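Local coordinates for protein putative P450-like enzyme (Streptomyces himastatinicus ATCC 53653, PDB 5Z9I) that probably acts as a heme-dependent cytochrome P450 monooxygenase, binding a heme whose iron is held by a cysteine thiolate and taking part in microbial secondary metabolism, at residues E188-W193 / I230-L235. The protein carries 1 engineered substitution. Residues are numbered along the deposited sequence; the frame is centred on the assembly and turned at random.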
loop_
_atom_site.group_PDB
_atom_site.type_symbol
_atom_site.label_atom_id
_atom_site.label_comp_id
_atom_site.label_asym_id
_atom_site.label_seq_id
_atom_site.Cartn_x
_atom_site.Cartn_y
_atom_site.Cartn_z
ATOM N N GLU A 188 -19.897 8.876 4.384
ATOM C CA GLU A 188 -20.546 7.631 4.031
ATOM C C GLU A 188 -19.799 6.420 4.618
ATOM O O GLU A 188 -20.424 5.560 5.239
ATOM C CB GLU A 188 -20.658 7.537 2.513
ATOM C CG GLU A 188 -21.136 6.226 1.977
ATOM C CD GLU A 188 -21.166 6.238 0.459
ATOM O OE1 GLU A 188 -21.319 7.333 -0.124
ATOM O OE2 GLU A 188 -21.027 5.162 -0.154
ATOM N N MET A 189 -18.473 6.365 4.447
ATOM C CA MET A 189 -17.686 5.252 4.980
ATOM C C MET A 189 -17.686 5.210 6.508
ATOM O O MET A 189 -17.794 4.135 7.107
ATOM C CB MET A 189 -16.242 5.306 4.478
ATOM C CG MET A 189 -16.171 5.150 2.963
ATOM S SD MET A 189 -14.524 5.321 2.260
ATOM C CE MET A 189 -13.708 3.838 2.847
ATOM N N ARG A 190 -17.541 6.371 7.129
ATOM C CA ARG A 190 -17.574 6.447 8.594
ATOM C C ARG A 190 -18.910 5.945 9.127
ATOM O O ARG A 190 -18.924 5.185 10.094
ATOM C CB ARG A 190 -17.315 7.877 9.077
ATOM C CG ARG A 190 -15.855 8.159 9.262
ATOM C CD ARG A 190 -15.575 9.644 9.471
ATOM N NE ARG A 190 -16.349 10.247 10.565
ATOM C CZ ARG A 190 -16.120 10.067 11.866
ATOM N NH1 ARG A 190 -15.142 9.269 12.270
ATOM N NH2 ARG A 190 -16.874 10.698 12.768
ATOM N N ASP A 191 -20.014 6.347 8.493
ATOM C CA ASP A 191 -21.341 5.899 8.924
ATOM C C ASP A 191 -21.519 4.387 8.762
ATOM O O ASP A 191 -22.136 3.754 9.618
ATOM C CB ASP A 191 -22.463 6.622 8.163
ATOM C CG ASP A 191 -22.654 8.072 8.635
ATOM O OD1 ASP A 191 -22.293 8.375 9.792
ATOM O OD2 ASP A 191 -23.161 8.902 7.857
ATOM N N TYR A 192 -21.002 3.819 7.668
ATOM C CA TYR A 192 -20.986 2.365 7.522
ATOM C C TYR A 192 -20.314 1.697 8.722
ATOM O O TYR A 192 -20.885 0.787 9.324
ATOM C CB TYR A 192 -20.263 1.938 6.240
ATOM C CG TYR A 192 -20.203 0.429 6.048
ATOM C CD1 TYR A 192 -21.176 -0.240 5.306
ATOM C CD2 TYR A 192 -19.182 -0.327 6.623
ATOM C CE1 TYR A 192 -21.118 -1.625 5.129
ATOM C CE2 TYR A 192 -19.123 -1.703 6.462
ATOM C CZ TYR A 192 -20.092 -2.349 5.710
ATOM O OH TYR A 192 -20.029 -3.714 5.546
ATOM N N TRP A 193 -19.105 2.139 9.071
ATOM C CA TRP A 193 -18.347 1.447 10.140
ATOM C C TRP A 193 -18.932 1.667 11.546
ATOM O O TRP A 193 -18.825 0.794 12.404
ATOM C CB TRP A 193 -16.865 1.871 10.133
ATOM C CG TRP A 193 -16.126 1.407 8.912
ATOM C CD1 TRP A 193 -15.553 2.188 7.948
ATOM C CD2 TRP A 193 -15.882 0.045 8.527
ATOM N NE1 TRP A 193 -14.970 1.394 6.974
ATOM C CE2 TRP A 193 -15.164 0.073 7.308
ATOM C CE3 TRP A 193 -16.211 -1.197 9.090
ATOM C CZ2 TRP A 193 -14.767 -1.084 6.650
ATOM C CZ3 TRP A 193 -15.817 -2.347 8.438
ATOM C CH2 TRP A 193 -15.100 -2.283 7.222
ATOM N N ILE A 230 -9.986 4.133 11.728
ATOM C CA ILE A 230 -8.999 3.070 11.627
ATOM C C ILE A 230 -9.399 2.087 10.533
ATOM O O ILE A 230 -8.570 1.691 9.725
ATOM C CB ILE A 230 -8.814 2.376 12.984
ATOM C CG1 ILE A 230 -8.041 3.331 13.912
ATOM C CG2 ILE A 230 -8.098 0.996 12.839
ATOM C CD1 ILE A 230 -8.185 3.022 15.410
ATOM N N ALA A 231 -10.671 1.700 10.504
ATOM C CA ALA A 231 -11.136 0.735 9.533
ATOM C C ALA A 231 -10.932 1.311 8.133
ATOM O O ALA A 231 -10.463 0.608 7.213
ATOM C CB ALA A 231 -12.595 0.374 9.779
ATOM N N ASN A 232 -11.272 2.593 7.976
ATOM C CA ASN A 232 -11.039 3.281 6.717
ATOM C C ASN A 232 -9.568 3.258 6.314
ATOM O O ASN A 232 -9.255 3.051 5.161
ATOM C CB ASN A 232 -11.547 4.731 6.791
ATOM C CG ASN A 232 -13.030 4.819 6.539
ATOM O OD1 ASN A 232 -13.610 3.905 5.932
ATOM N ND2 ASN A 232 -13.665 5.899 7.010
ATOM N N ARG A 233 -8.672 3.457 7.273
ATOM C CA ARG A 233 -7.247 3.461 6.981
ATOM C C ARG A 233 -6.754 2.055 6.533
ATOM O O ARG A 233 -5.972 1.932 5.580
ATOM C CB ARG A 233 -6.465 3.971 8.201
ATOM C CG ARG A 233 -4.917 3.678 8.209
ATOM C CD ARG A 233 -4.193 4.403 7.078
ATOM N NE ARG A 233 -4.432 5.849 7.082
ATOM C CZ ARG A 233 -4.424 6.616 5.985
ATOM N NH1 ARG A 233 -4.206 6.066 4.783
ATOM N NH2 ARG A 233 -4.661 7.931 6.075
ATOM N N LEU A 234 -7.238 1.012 7.204
ATOM C CA LEU A 234 -6.875 -0.370 6.869
ATOM C C LEU A 234 -7.382 -0.725 5.480
ATOM O O LEU A 234 -6.680 -1.311 4.683
ATOM C CB LEU A 234 -7.444 -1.337 7.891
ATOM C CG LEU A 234 -6.849 -1.193 9.292
ATOM C CD1 LEU A 234 -7.684 -1.989 10.257
ATOM C CD2 LEU A 234 -5.398 -1.654 9.311
ATOM N N LEU A 235 -8.610 -0.334 5.206
ATOM C CA LEU A 235 -9.205 -0.521 3.908
ATOM C C LEU A 235 -8.368 0.139 2.804
ATOM O O LEU A 235 -7.994 -0.529 1.844
ATOM C CB LEU A 235 -10.633 0.030 3.910
ATOM C CG LEU A 235 -11.539 -0.457 2.802
ATOM C CD1 LEU A 235 -11.626 -1.988 2.839
ATOM C CD2 LEU A 235 -12.933 0.180 2.955
#
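Ala231 places its CB over the face of the Trp193 indole, a CH-pi contact 3.5 Å from the centroid of the five-membered ring and nearly along the ring normal. The edge of the Tyr192 ring, at CD2, meets the opposite face. One residue on, Asn232 brings its amide to the indole edge, the two planes 73° apart. Trp193 NE1 donates to Asn232 OD1 over 3.0 Å, but the bond is weak, bent to 124° at the hydrogen. The same oxygen faces Met189, whose CE lies 3.1 Å away, while Asn232 ND2 lies beside Met189 CB and Arg190 CG; Arg190 NH1 hydrogen-bonds Ser225 and Asn229. Met189 runs extended through chi2 and then bends at chi3, carrying CE to within 3.7 Å of Leu235 CD2. This leucine methyl also approaches the rim of the indole at CZ2. A leucine in place of Trp193 would probably leave Asn232 OD1 without its N-H partner and the Ala231 methyl without a flat surface to rest on. Segments 188-193 and 230-235, on helices 173-202 and 224-255, cross at 113° with their axes 10.0 Å apart. Helix 149-164 packs on Met189 and Leu235, helix 208-214 on Trp193 and Ala231, and helix 132-142 on Trp193 and Leu235, while Leu234 reaches the heme from helix 224-255, the long helix that crosses the P450 fold beside the heme.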